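Local structure of arginase (Glaciozyma antarctica, 5YNL) at residues L87-N92 with V348-V353; L93-D98 with G145-T150; V265-L270 with P275-P280. The protein probably catalyses the manganese-dependent hydrolysis of L-arginine to L-ornithine and urea, as other arginases do. One frame throughout, in Å; residues are numbered along the deposited sequence. Where two conformers were deposited one is given.

Contact 1. Residues L87-N92 with V348-V353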
ATOM      1  N   LEU A  87     -12.766  -3.478  13.051  1.00 53.21           N
ATOM      2  CA  LEU A  87     -12.574  -4.870  13.423  1.00 54.61           C
ATOM      3  C   LEU A  87     -13.874  -5.649  13.239  1.00 55.68           C
ATOM      4  O   LEU A  87     -13.882  -6.735  12.649  1.00 55.66           O
ATOM      5  CB  LEU A  87     -12.058  -4.987  14.865  1.00 56.97           C
ATOM      6  CG  LEU A  87     -10.547  -5.105  15.071  1.00 56.92           C
ATOM      7  CD1 LEU A  87      -9.804  -4.001  14.348  1.00 54.68           C
ATOM      8  CD2 LEU A  87     -10.225  -5.057  16.533  1.00 59.72           C
ATOM      9  N   ASN A  88     -14.969  -5.075  13.731  1.00 70.42           N
ATOM     10  CA  ASN A  88     -16.293  -5.672  13.599  1.00 72.02           C
ATOM     11  C   ASN A  88     -16.758  -5.741  12.121  1.00 70.76           C
ATOM     12  O   ASN A  88     -17.337  -6.747  11.685  1.00 71.71           O
ATOM     13  CB  ASN A  88     -17.285  -4.903  14.479  1.00 73.91           C
ATOM     14  CG  ASN A  88     -18.587  -5.642  14.688  1.00 76.60           C
ATOM     15  OD1 ASN A  88     -18.669  -6.577  15.490  1.00 78.72           O
ATOM     16  ND2 ASN A  88     -19.623  -5.214  13.981  1.00 78.14           N
ATOM     17  N   ASP A  89     -16.489  -4.687  11.349  1.00 45.84           N
ATOM     18  CA  ASP A  89     -16.790  -4.696   9.915  1.00 44.60           C
ATOM     19  C   ASP A  89     -16.142  -5.878   9.214  1.00 43.34           C
ATOM     20  O   ASP A  89     -16.779  -6.571   8.418  1.00 43.85           O
ATOM     21  CB  ASP A  89     -16.308  -3.401   9.244  1.00 42.53           C
ATOM     22  CG  ASP A  89     -17.178  -2.208   9.578  1.00 44.11           C
ATOM     23  OD1 ASP A  89     -18.288  -2.410  10.105  1.00 46.85           O
ATOM     24  OD2 ASP A  89     -16.752  -1.072   9.291  1.00 42.87           O
ATOM     25  N   ILE A  90     -14.873  -6.100   9.529  1.00 48.08           N
ATOM     26  CA  ILE A  90     -14.083  -7.141   8.890  1.00 47.23           C
ATOM     27  C   ILE A  90     -14.646  -8.519   9.248  1.00 49.36           C
ATOM     28  O   ILE A  90     -14.806  -9.391   8.383  1.00 49.26           O
ATOM     29  CB  ILE A  90     -12.584  -7.020   9.290  1.00 46.49           C
ATOM     30  CG1 ILE A  90     -11.941  -5.796   8.625  1.00 44.21           C
ATOM     31  CG2 ILE A  90     -11.799  -8.249   8.907  1.00 46.76           C
ATOM     32  CD1 ILE A  90     -10.437  -5.666   8.879  1.00 43.74           C
ATOM     33  N   GLU A  91     -14.962  -8.702  10.522  1.00 60.18           N
ATOM     34  CA  GLU A  91     -15.555  -9.940  10.995  1.00 62.73           C
ATOM     35  C   GLU A  91     -16.950 -10.205  10.387  1.00 63.76           C
ATOM     36  O   GLU A  91     -17.260 -11.337  10.014  1.00 64.78           O
ATOM     37  CB  GLU A  91     -15.540  -9.977  12.547  1.00 65.36           C
ATOM     38  CG  GLU A  91     -14.215 -10.551  13.111  1.00 66.06           C
ATOM     39  CD  GLU A  91     -13.977 -10.288  14.604  1.00 68.38           C
ATOM     40  OE1 GLU A  91     -14.594  -9.355  15.168  1.00 68.72           O
ATOM     41  OE2 GLU A  91     -13.153 -11.012  15.216  1.00 70.06           O
ATOM     42  N   ASN A  92     -17.772  -9.164  10.258  1.00 68.68           N
ATOM     43  CA  ASN A  92     -19.081  -9.290   9.610  1.00 70.96           C
ATOM     44  C   ASN A  92     -18.994  -9.780   8.163  1.00 69.84           C
ATOM     45  O   ASN A  92     -19.976 -10.270   7.611  1.00 72.07           O
ATOM     46  CB  ASN A  92     -19.838  -7.955   9.628  1.00 72.49           C
ATOM     47  CG  ASN A  92     -20.176  -7.479  11.031  1.00 74.17           C
ATOM     48  OD1 ASN A  92     -20.492  -8.275  11.921  1.00 75.74           O
ATOM     49  ND2 ASN A  92     -20.124  -6.165  11.232  1.00 73.95           N
ATOM     50  N   VAL A 348     -13.793   6.884   5.653  1.00 46.83           N
ATOM     51  CA  VAL A 348     -13.329   6.600   4.305  1.00 39.22           C
ATOM     52  C   VAL A 348     -12.391   5.403   4.347  1.00 35.73           C
ATOM     53  O   VAL A 348     -12.546   4.465   3.563  1.00 34.55           O
ATOM     54  CB  VAL A 348     -12.608   7.806   3.680  1.00 31.93           C
ATOM     55  CG1 VAL A 348     -11.768   7.383   2.516  1.00 28.34           C
ATOM     56  CG2 VAL A 348     -13.604   8.849   3.253  1.00 32.92           C
ATOM     57  N   GLY A 349     -11.421   5.436   5.267  1.00 37.38           N
ATOM     58  CA  GLY A 349     -10.442   4.360   5.396  1.00 33.50           C
ATOM     59  C   GLY A 349     -11.169   3.057   5.656  1.00 36.49           C
ATOM     60  O   GLY A 349     -10.882   2.035   5.045  1.00 32.77           O
ATOM     61  N   ARG A 350     -12.159   3.113   6.533  1.00 32.85           N
ATOM     62  CA  ARG A 350     -12.948   1.937   6.858  1.00 34.83           C
ATOM     63  C   ARG A 350     -13.661   1.348   5.646  1.00 35.60           C
ATOM     64  O   ARG A 350     -13.659   0.139   5.430  1.00 33.66           O
ATOM     65  CB  ARG A 350     -13.968   2.268   7.939  1.00 39.33           C
ATOM     66  CG  ARG A 350     -14.239   1.084   8.795  1.00 38.53           C
ATOM     67  CD  ARG A 350     -14.889   1.491  10.092  1.00 42.37           C
ATOM     68  NE  ARG A 350     -16.327   1.590   9.931  1.00 44.13           N
ATOM     69  CZ  ARG A 350     -17.048   2.622  10.330  1.00 46.48           C
ATOM     70  NH1 ARG A 350     -16.454   3.644  10.934  1.00 47.34           N
ATOM     71  NH2 ARG A 350     -18.363   2.621  10.140  1.00 48.34           N
ATOM     72  N   SER A 351     -14.290   2.223   4.878  1.00 35.36           N
ATOM     73  CA  SER A 351     -14.967   1.813   3.670  1.00 36.42           C
ATOM     74  C   SER A 351     -14.001   1.100   2.703  1.00 30.51           C
ATOM     75  O   SER A 351     -14.354   0.048   2.189  1.00 31.54           O
ATOM     76  CB  SER A 351     -15.649   3.013   3.006  1.00 35.10           C
ATOM     77  OG  SER A 351     -16.775   2.597   2.253  1.00 35.72           O
ATOM     78  N   LEU A 352     -12.797   1.647   2.496  1.00 36.26           N
ATOM     79  CA  LEU A 352     -11.869   1.072   1.531  1.00 29.76           C
ATOM     80  C   LEU A 352     -11.370  -0.289   2.027  1.00 29.60           C
ATOM     81  O   LEU A 352     -11.127  -1.207   1.217  1.00 29.01           O
ATOM     82  CB  LEU A 352     -10.667   1.979   1.255  1.00 25.38           C
ATOM     83  CG  LEU A 352     -10.834   3.413   0.726  1.00 25.00           C
ATOM     84  CD1 LEU A 352      -9.466   4.150   0.754  1.00 24.55           C
ATOM     85  CD2 LEU A 352     -11.416   3.425  -0.721  1.00 23.74           C
ATOM     86  N   VAL A 353     -11.204  -0.427   3.345  1.00 30.34           N
ATOM     87  CA  VAL A 353     -10.761  -1.708   3.891  1.00 29.60           C
ATOM     88  C   VAL A 353     -11.816  -2.770   3.587  1.00 33.51           C
ATOM     89  O   VAL A 353     -11.502  -3.779   2.968  1.00 32.96           O
ATOM     90  CB  VAL A 353     -10.454  -1.655   5.427  1.00 31.48           C
ATOM     91  CG1 VAL A 353     -10.271  -3.048   5.982  1.00 32.67           C
ATOM     92  CG2 VAL A 353      -9.193  -0.825   5.701  1.00 31.05           C
TER

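Contact 2. Residues L93-D98 with G145-T150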
ATOM      1  N   LEU A  93     -17.824  -9.628   7.549  1.00 62.35           N
ATOM      2  CA  LEU A  93     -17.623 -10.019   6.161  1.00 61.10           C
ATOM      3  C   LEU A  93     -17.096 -11.448   6.070  1.00 61.06           C
ATOM      4  O   LEU A  93     -16.672 -11.895   4.990  1.00 59.87           O
ATOM      5  CB  LEU A  93     -16.643  -9.069   5.461  1.00 58.26           C
ATOM      6  CG  LEU A  93     -17.115  -7.628   5.238  1.00 58.87           C
ATOM      7  CD1 LEU A  93     -16.015  -6.743   4.645  1.00 55.92           C
ATOM      8  CD2 LEU A  93     -18.341  -7.607   4.340  1.00 61.36           C
ATOM      9  N   GLY A  94     -17.106 -12.155   7.201  1.00 66.05           N
ATOM     10  CA  GLY A  94     -16.650 -13.533   7.241  1.00 67.21           C
ATOM     11  C   GLY A  94     -15.168 -13.704   7.525  1.00 66.35           C
ATOM     12  O   GLY A  94     -14.667 -14.823   7.529  1.00 67.70           O
ATOM     13  N   TRP A  95     -14.456 -12.609   7.773  1.00 53.62           N
ATOM     14  CA  TRP A  95     -13.034 -12.690   8.114  1.00 53.18           C
ATOM     15  C   TRP A  95     -12.772 -12.892   9.615  1.00 55.53           C
ATOM     16  O   TRP A  95     -13.496 -12.339  10.464  1.00 56.53           O
ATOM     17  CB  TRP A  95     -12.339 -11.405   7.698  1.00 50.41           C
ATOM     18  CG  TRP A  95     -12.213 -11.187   6.232  1.00 48.17           C
ATOM     19  CD1 TRP A  95     -13.072 -10.497   5.423  1.00 47.10           C
ATOM     20  CD2 TRP A  95     -11.127 -11.616   5.392  1.00 47.18           C
ATOM     21  NE1 TRP A  95     -12.591 -10.485   4.129  1.00 45.47           N
ATOM     22  CE2 TRP A  95     -11.404 -11.168   4.084  1.00 45.35           C
ATOM     23  CE3 TRP A  95      -9.958 -12.355   5.620  1.00 47.98           C
ATOM     24  CZ2 TRP A  95     -10.563 -11.439   3.013  1.00 44.34           C
ATOM     25  CZ3 TRP A  95      -9.120 -12.607   4.566  1.00 46.87           C
ATOM     26  CH2 TRP A  95      -9.424 -12.154   3.272  1.00 45.03           C
ATOM     27  N   THR A  96     -11.729 -13.657   9.950  1.00 51.49           N
ATOM     28  CA  THR A  96     -11.255 -13.732  11.340  1.00 53.71           C
ATOM     29  C   THR A  96     -10.105 -12.745  11.545  1.00 52.13           C
ATOM     30  O   THR A  96      -9.232 -12.591  10.672  1.00 50.18           O
ATOM     31  CB  THR A  96     -10.843 -15.158  11.767  1.00 56.65           C
ATOM     32  OG1 THR A  96     -12.003 -15.867  12.203  1.00 59.20           O
ATOM     33  CG2 THR A  96      -9.840 -15.123  12.921  1.00 58.41           C
ATOM     34  N   VAL A  97     -10.128 -12.059  12.685  1.00 62.19           N
ATOM     35  CA  VAL A  97      -9.215 -10.952  12.918  1.00 60.86           C
ATOM     36  C   VAL A  97      -8.064 -11.322  13.846  1.00 63.00           C
ATOM     37  O   VAL A  97      -8.273 -11.808  14.968  1.00 65.96           O
ATOM     38  CB  VAL A  97      -9.969  -9.716  13.434  1.00 60.38           C
ATOM     39  CG1 VAL A  97      -9.002  -8.654  13.938  1.00 59.86           C
ATOM     40  CG2 VAL A  97     -10.845  -9.155  12.327  1.00 57.95           C
ATOM     41  N   ASP A  98      -6.849 -11.096  13.357  1.00 62.13           N
ATOM     42  CA  ASP A  98      -5.650 -11.272  14.149  1.00 64.10           C
ATOM     43  C   ASP A  98      -5.065  -9.892  14.432  1.00 62.96           C
ATOM     44  O   ASP A  98      -4.298  -9.361  13.629  1.00 60.96           O
ATOM     45  CB  ASP A  98      -4.649 -12.131  13.380  1.00 64.05           C
ATOM     46  CG  ASP A  98      -3.483 -12.580  14.230  1.00 66.85           C
ATOM     47  OD1 ASP A  98      -3.623 -12.600  15.475  1.00 69.44           O
ATOM     48  OD2 ASP A  98      -2.430 -12.928  13.645  1.00 66.71           O
ATOM     49  N   GLY A 145      -0.696 -17.030   5.716  1.00 57.36           N
ATOM     50  CA  GLY A 145      -1.860 -17.030   4.842  1.00 55.54           C
ATOM     51  C   GLY A 145      -2.833 -15.901   5.149  1.00 53.52           C
ATOM     52  O   GLY A 145      -3.945 -15.826   4.610  1.00 52.32           O
ATOM     53  N   GLN A 146      -2.428 -15.004   6.035  1.00 59.74           N
ATOM     54  CA  GLN A 146      -3.295 -13.884   6.351  1.00 58.05           C
ATOM     55  C   GLN A 146      -3.235 -12.833   5.250  1.00 55.17           C
ATOM     56  O   GLN A 146      -2.289 -12.796   4.460  1.00 54.60           O
ATOM     57  CB  GLN A 146      -2.906 -13.278   7.694  1.00 59.19           C
ATOM     58  CG  GLN A 146      -3.032 -14.243   8.841  1.00 62.34           C
ATOM     59  CD  GLN A 146      -2.932 -13.544  10.167  1.00 63.46           C
ATOM     60  OE1 GLN A 146      -2.533 -12.389  10.237  1.00 62.07           O
ATOM     61  NE2 GLN A 146      -3.300 -14.239  11.232  1.00 66.25           N
ATOM     62  N   LEU A 147      -4.262 -11.995   5.178  1.00 45.82           N
ATOM     63  CA  LEU A 147      -4.178 -10.783   4.369  1.00 43.43           C
ATOM     64  C   LEU A 147      -3.794  -9.702   5.374  1.00 43.44           C
ATOM     65  O   LEU A 147      -4.557  -9.445   6.294  1.00 44.03           O
ATOM     66  CB  LEU A 147      -5.537 -10.477   3.729  1.00 42.13           C
ATOM     67  CG  LEU A 147      -5.611  -9.599   2.474  1.00 39.98           C
ATOM     68  CD1 LEU A 147      -6.999  -9.702   1.877  1.00 39.55           C
ATOM     69  CD2 LEU A 147      -5.267  -8.147   2.805  1.00 38.90           C
ATOM     70  N   THR A 148      -2.606  -9.114   5.245  1.00 45.72           N
ATOM     71  CA  THR A 148      -2.131  -8.137   6.235  1.00 46.36           C
ATOM     72  C   THR A 148      -2.619  -6.726   5.900  1.00 44.67           C
ATOM     73  O   THR A 148      -2.224  -6.133   4.879  1.00 43.37           O
ATOM     74  CB  THR A 148      -0.611  -8.120   6.317  1.00 47.43           C
ATOM     75  OG1 THR A 148      -0.131  -9.472   6.359  1.00 48.94           O
ATOM     76  CG2 THR A 148      -0.147  -7.344   7.545  1.00 48.83           C
ATOM     77  N   VAL A 149      -3.485  -6.196   6.754  1.00 41.32           N
ATOM     78  CA  VAL A 149      -3.970  -4.832   6.604  1.00 40.13           C
ATOM     79  C   VAL A 149      -3.067  -3.921   7.433  1.00 41.24           C
ATOM     80  O   VAL A 149      -3.128  -3.949   8.666  1.00 42.78           O
ATOM     81  CB  VAL A 149      -5.449  -4.690   7.070  1.00 39.99           C
ATOM     82  CG1 VAL A 149      -5.947  -3.259   6.886  1.00 38.91           C
ATOM     83  CG2 VAL A 149      -6.357  -5.675   6.312  1.00 39.38           C
ATOM     84  N   THR A 150      -2.213  -3.133   6.776  1.00 35.09           N
ATOM     85  CA  THR A 150      -1.395  -2.182   7.527  1.00 36.88           C
ATOM     86  C   THR A 150      -2.071  -0.824   7.570  1.00 36.82           C
ATOM     87  O   THR A 150      -2.335  -0.191   6.520  1.00 35.90           O
ATOM     88  CB  THR A 150       0.040  -2.030   7.016  1.00 39.45           C
ATOM     89  OG1 THR A 150       0.610  -3.321   6.781  1.00 38.14           O
ATOM     90  CG2 THR A 150       0.878  -1.308   8.057  1.00 44.15           C
TER

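Contact 3. Residues V265-L270 with P275-P280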
ATOM      1  N   VAL A 265      -7.978   2.669 -16.311  1.00 29.15           N
ATOM      2  CA  VAL A 265      -6.689   2.835 -15.675  1.00 24.47           C
ATOM      3  C   VAL A 265      -6.334   1.628 -14.809  1.00 22.31           C
ATOM      4  O   VAL A 265      -5.193   1.137 -14.851  1.00 21.32           O
ATOM      5  CB  VAL A 265      -6.603   4.133 -14.853  1.00 21.68           C
ATOM      6  CG1 VAL A 265      -5.472   4.052 -13.819  1.00 18.55           C
ATOM      7  CG2 VAL A 265      -6.389   5.328 -15.774  1.00 23.66           C
ATOM      8  N   VAL A 266      -7.294   1.137 -14.036  1.00 21.65           N
ATOM      9  CA  VAL A 266      -7.000   0.007 -13.175  1.00 20.54           C
ATOM     10  C   VAL A 266      -6.733  -1.250 -13.999  1.00 23.22           C
ATOM     11  O   VAL A 266      -5.878  -2.049 -13.661  1.00 22.39           O
ATOM     12  CB  VAL A 266      -8.128  -0.269 -12.157  1.00 20.02           C
ATOM     13  CG1 VAL A 266      -7.816  -1.547 -11.370  1.00 20.04           C
ATOM     14  CG2 VAL A 266      -8.262   0.920 -11.238  1.00 17.18           C
ATOM     15  N   GLU A 267      -7.452  -1.416 -15.091  1.00 26.61           N
ATOM     16  CA  GLU A 267      -7.203  -2.580 -15.930  0.59 29.34           C
ATOM     17  C   GLU A 267      -5.827  -2.530 -16.603  1.00 28.04           C
ATOM     18  O   GLU A 267      -5.158  -3.557 -16.704  1.00 27.93           O
ATOM     19  CB  GLU A 267      -8.316  -2.800 -16.967  0.59 32.40           C
ATOM     20  CG  GLU A 267      -9.673  -3.102 -16.342  0.59 30.60           C
ATOM     21  CD  GLU A 267      -9.659  -4.268 -15.343  0.59 29.33           C
ATOM     22  OE1 GLU A 267      -9.588  -4.027 -14.104  0.59 27.77           O
ATOM     23  OE2 GLU A 267      -9.745  -5.435 -15.798  0.59 29.85           O
ATOM     24  N   MET A 268      -5.399  -1.352 -17.044  1.00 43.75           N
ATOM     25  CA  MET A 268      -4.076  -1.198 -17.652  1.00 41.33           C
ATOM     26  C   MET A 268      -2.977  -1.418 -16.608  1.00 37.12           C
ATOM     27  O   MET A 268      -1.898  -1.945 -16.914  1.00 35.96           O
ATOM     28  CB  MET A 268      -3.939   0.201 -18.271  1.00 41.50           C
ATOM     29  CG  MET A 268      -4.691   0.375 -19.586  1.00 45.56           C
ATOM     30  SD  MET A 268      -4.689   2.074 -20.205  1.00 46.40           S
ATOM     31  CE  MET A 268      -2.976   2.325 -20.644  1.00 43.40           C
ATOM     32  N   ALA A 269      -3.265  -1.018 -15.369  1.00 36.93           N
ATOM     33  CA  ALA A 269      -2.321  -1.169 -14.275  1.00 33.51           C
ATOM     34  C   ALA A 269      -2.180  -2.629 -13.990  1.00 34.29           C
ATOM     35  O   ALA A 269      -1.061  -3.138 -13.912  1.00 33.28           O
ATOM     36  CB  ALA A 269      -2.785  -0.431 -13.048  1.00 31.47           C
ATOM     37  N   LEU A 270      -3.303  -3.324 -13.846  1.00 26.67           N
ATOM     38  CA  LEU A 270      -3.261  -4.801 -13.702  1.00 28.22           C
ATOM     39  C   LEU A 270      -2.560  -5.484 -14.871  1.00 29.61           C
ATOM     40  O   LEU A 270      -1.726  -6.376 -14.664  1.00 29.71           O
ATOM     41  CB  LEU A 270      -4.664  -5.393 -13.479  1.00 30.50           C
ATOM     42  CG  LEU A 270      -5.259  -5.097 -12.094  1.00 29.11           C
ATOM     43  CD1 LEU A 270      -6.714  -5.573 -12.011  1.00 31.74           C
ATOM     44  CD2 LEU A 270      -4.423  -5.767 -11.004  1.00 28.05           C
ATOM     45  N   PRO A 275      -0.153  -9.353 -15.884  1.00 35.76           N
ATOM     46  CA  PRO A 275      -0.909  -9.635 -17.108  1.00 36.96           C
ATOM     47  C   PRO A 275      -1.683 -10.953 -17.060  1.00 38.09           C
ATOM     48  O   PRO A 275      -2.817 -10.978 -17.533  1.00 39.09           O
ATOM     49  CB  PRO A 275       0.178  -9.700 -18.202  1.00 40.01           C
ATOM     50  CG  PRO A 275       1.461 -10.021 -17.462  1.00 41.09           C
ATOM     51  CD  PRO A 275       1.303  -9.291 -16.131  1.00 37.89           C
ATOM     52  N   ASP A 276      -1.096 -12.008 -16.501  1.00 42.52           N
ATOM     53  CA  ASP A 276      -1.760 -13.312 -16.416  1.00 44.18           C
ATOM     54  C   ASP A 276      -2.635 -13.498 -15.179  1.00 43.51           C
ATOM     55  O   ASP A 276      -3.127 -14.594 -14.936  1.00 44.32           O
ATOM     56  CB  ASP A 276      -0.721 -14.441 -16.425  1.00 46.80           C
ATOM     57  CG  ASP A 276       0.215 -14.349 -17.580  1.00 49.49           C
ATOM     58  OD1 ASP A 276      -0.253 -14.092 -18.711  1.00 50.33           O
ATOM     59  OD2 ASP A 276       1.425 -14.535 -17.355  1.00 51.08           O
ATOM     60  N   ARG A 277      -2.809 -12.442 -14.395  1.00 40.18           N
ATOM     61  CA  ARG A 277      -3.543 -12.532 -13.136  1.00 40.12           C
ATOM     62  C   ARG A 277      -3.106 -13.706 -12.258  1.00 40.14           C
ATOM     63  O   ARG A 277      -3.953 -14.394 -11.671  1.00 40.62           O
ATOM     64  CB  ARG A 277      -5.054 -12.631 -13.380  1.00 41.04           C
ATOM     65  CG  ARG A 277      -5.668 -11.416 -14.088  1.00 41.36           C
ATOM     66  CD  ARG A 277      -5.359 -10.107 -13.380  1.00 40.05           C
ATOM     67  NE  ARG A 277      -6.070  -9.011 -14.033  1.00 40.57           N
ATOM     68  CZ  ARG A 277      -5.640  -8.381 -15.123  1.00 41.27           C
ATOM     69  NH1 ARG A 277      -4.486  -8.727 -15.680  1.00 40.72           N
ATOM     70  NH2 ARG A 277      -6.360  -7.410 -15.656  1.00 42.21           N
ATOM     71  N   THR A 278      -1.801 -13.938 -12.151  1.00 53.80           N
ATOM     72  CA  THR A 278      -1.326 -15.007 -11.278  1.00 54.10           C
ATOM     73  C   THR A 278      -0.434 -14.532 -10.123  1.00 53.04           C
ATOM     74  O   THR A 278      -0.070 -15.321  -9.268  1.00 53.68           O
ATOM     75  CB  THR A 278      -0.635 -16.131 -12.074  1.00 56.63           C
ATOM     76  OG1 THR A 278       0.242 -15.555 -13.046  1.00 57.20           O
ATOM     77  CG2 THR A 278      -1.667 -17.007 -12.782  1.00 58.24           C
ATOM     78  N   ARG A 279      -0.095 -13.249 -10.094  1.00 40.56           N
ATOM     79  CA  ARG A 279       0.749 -12.689  -9.031  1.00 39.44           C
ATOM     80  C   ARG A 279      -0.050 -12.180  -7.834  1.00 39.55           C
ATOM     81  O   ARG A 279      -1.099 -11.547  -8.010  1.00 39.44           O
ATOM     82  CB  ARG A 279       1.596 -11.528  -9.586  1.00 38.44           C
ATOM     83  CG  ARG A 279       2.740 -11.953 -10.551  1.00 41.33           C
ATOM     84  CD  ARG A 279       3.612 -10.764 -10.883  1.00 41.22           C
ATOM     85  NE  ARG A 279       4.572 -11.013 -11.953  1.00 44.14           N
ATOM     86  CZ  ARG A 279       5.803 -11.499 -11.781  1.00 46.95           C
ATOM     87  NH1 ARG A 279       6.584 -11.678 -12.830  1.00 49.89           N
ATOM     88  NH2 ARG A 279       6.252 -11.813 -10.576  1.00 47.15           N
ATOM     89  N   PRO A 280       0.446 -12.440  -6.611  1.00 40.07           N
ATOM     90  CA  PRO A 280      -0.194 -11.838  -5.429  1.00 40.42           C
ATOM     91  C   PRO A 280      -0.161 -10.318  -5.582  1.00 38.30           C
ATOM     92  O   PRO A 280       0.778  -9.816  -6.194  1.00 36.64           O
ATOM     93  CB  PRO A 280       0.731 -12.254  -4.273  1.00 41.49           C
ATOM     94  CG  PRO A 280       1.455 -13.475  -4.775  1.00 42.08           C
ATOM     95  CD  PRO A 280       1.639 -13.228  -6.258  1.00 40.72           C
TER
HETATM   96  O   HOH W   1      -9.137  -7.699 -13.562  1.00 47.27           O

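Contact 1. Residues L87-N92 with V348-V353
Asp89 and Arg350 join the two helices through a salt bridge, the arginine reaching across. Its CB leaves the helix without pointing at residues 87-92, and it is the rest of the chain that closes the distance. CG comes within 3.3 Å of Asp89 OD2, and CD lies just as near that oxygen, so the aliphatic part passes the carboxylate before the charged end begins. The bend at chi3 (86°) then swings the guanidinium round, and NE donates to Asp89 OD2 over 2.8 Å. The N-H...O angle of 142° shows a distinctly bent bond, although the oxygen sits at the guanidinium edge, close to its plane. Carboxylate and guanidinium planes are turned 44° apart, so this is a single-oxygen grip through NE and not a flat two-pronged pairing. Beyond CZ, NH1 turns to other partners: it forms a salt bridge with Asp347 and a weak hydrogen bond with Ser84.

Such packing of neighbouring helices on one side of a parallel sheet belongs to the three-layer alpha/beta/alpha fold of arginases; here helix 86-92 lies beside helix 345-356, with CA atoms of Ile90 and Val353 8.1 Å apart. Deeper in, these two side chains supply the apolar half. With CG1 of Ile90 anti to the carbonyl carbon and the chain extended, CD1 reaches Val353 CG1 at 3.9 Å. Asp89 OD2 also serves Arg354, one turn on from Arg350, so two like-charged groups share this carboxylate oxygen.

Contact 2. Residues L93-D98 with G145-T150
Gln146 NE2 donates to Asp98 OD2 over 2.9 Å, with an N-H...O angle of 156°. The amide lies at 90° to the carboxylate: the oxygen is near the amide plane, whereas the nitrogen approaches from above the carboxylate plane, 35° out of it. An extended chain beyond CG carries the glutamine amide to Asp98. NE2 also lies 3.3 Å from Asp98 CB, so it meets the flank of the aspartate as well as its oxygen. The other end of the amide is fixed too, since OE1 is hydrogen-bonded to His141 ND1. With an alanine here in place of Gln146, Asp98 OD2 is likely to lose this donor and His141 ND1 its amide partner.

The second point of touch is apolar. Leu147 CD1 approaches the six-membered end of the Trp95 indole obliquely, 3.7 Å from CH2, while NE1 is held by the backbone O of Leu357. Gly94, at positive phi, ends the preceding helix in a Schellman motif and turns the chain toward Trp95.

Strands 96-99 and 147-152 are not direct neighbours: strand 57-63 runs between them in the parallel sheet, bonding to Thr96 and Asp98, so the side chains bridge across it. Helix 124-142 meets Asp98 and Thr148, and helix 86-92 packs on Trp95 and Val97.

Contact 3. Residues V265-L270 with P275-P280
Leu270 and Arg277 make the close part of this contact, with the leucine CB set against one face of the guanidinium. CB is 3.4 Å from Arg277 NH2 and 3.5 Å from CZ, and it sits nearer the NH2 end of the group than its middle. Leu270 CD1 adds a looser touch at 4.0 Å from Arg277 NE. The two side chains run nearly perpendicular, and CB, with CD1 more loosely, is what meets the guanidinium. A bend at chi2 (-54°) turns the arginine chain, and an extended chi3 then carries the guanidinium back toward the helix. Two groups between the segments hold its end: NH1 donates to Asn274 O, and NH2 forms a salt bridge with Asp271. The face is therefore packed by a hydrocarbon while the edge serves polar partners.

The Glu267 side is much looser. Its OE2 stands at the guanidinium edge, near the plane, but 3.9 Å from Arg277 NH2, which makes a long salt bridge, and the planes are 66° apart. A water beside the pair donates to Glu267 OE2 over 3.2 Å and accepts a weak bond from Arg277 NE. With two conformers deposited for Glu267, both the charge pairing and the water bond are less firmly defined than the packing on Leu270. Across the backbone, Leu270 O and Pro275 N approach to 3.6 Å, where the chain turns back beyond the helix.

Parallel strands 250-253 and 281-286 with helix 254-273 between them form a beta-alpha-beta crossover, and residues 275-280 are its return, folding back along the helix end into strand 281-286. On its other sides that helix rests Val266 on helix 308-320 and Ala269 on strands 228-233 and 250-253.

Contacts 1 and 2 form one neighbourhood: their centres are about 11 Å apart, and helix 86-92 runs on through the Schellman turn into strand 96-99, with Ile90 and Glu91 packed on Val97. Contact 3 lies apart, its centre about 24 Å from that of contact 1 and about 22 Å from that of contact 2, and touches neither. Along the chain, contact 1 encloses both others, and contact 2 closes before contact 3 opens. All belong to one parallel sheet with its helices. Contacts 1 and 2 gather around the edge that ends in strand 96-99, bringing the late helix 345-356 beside early elements, whereas contact 3 is a local helix-to-strand connection entering the sheet at strand 281-286.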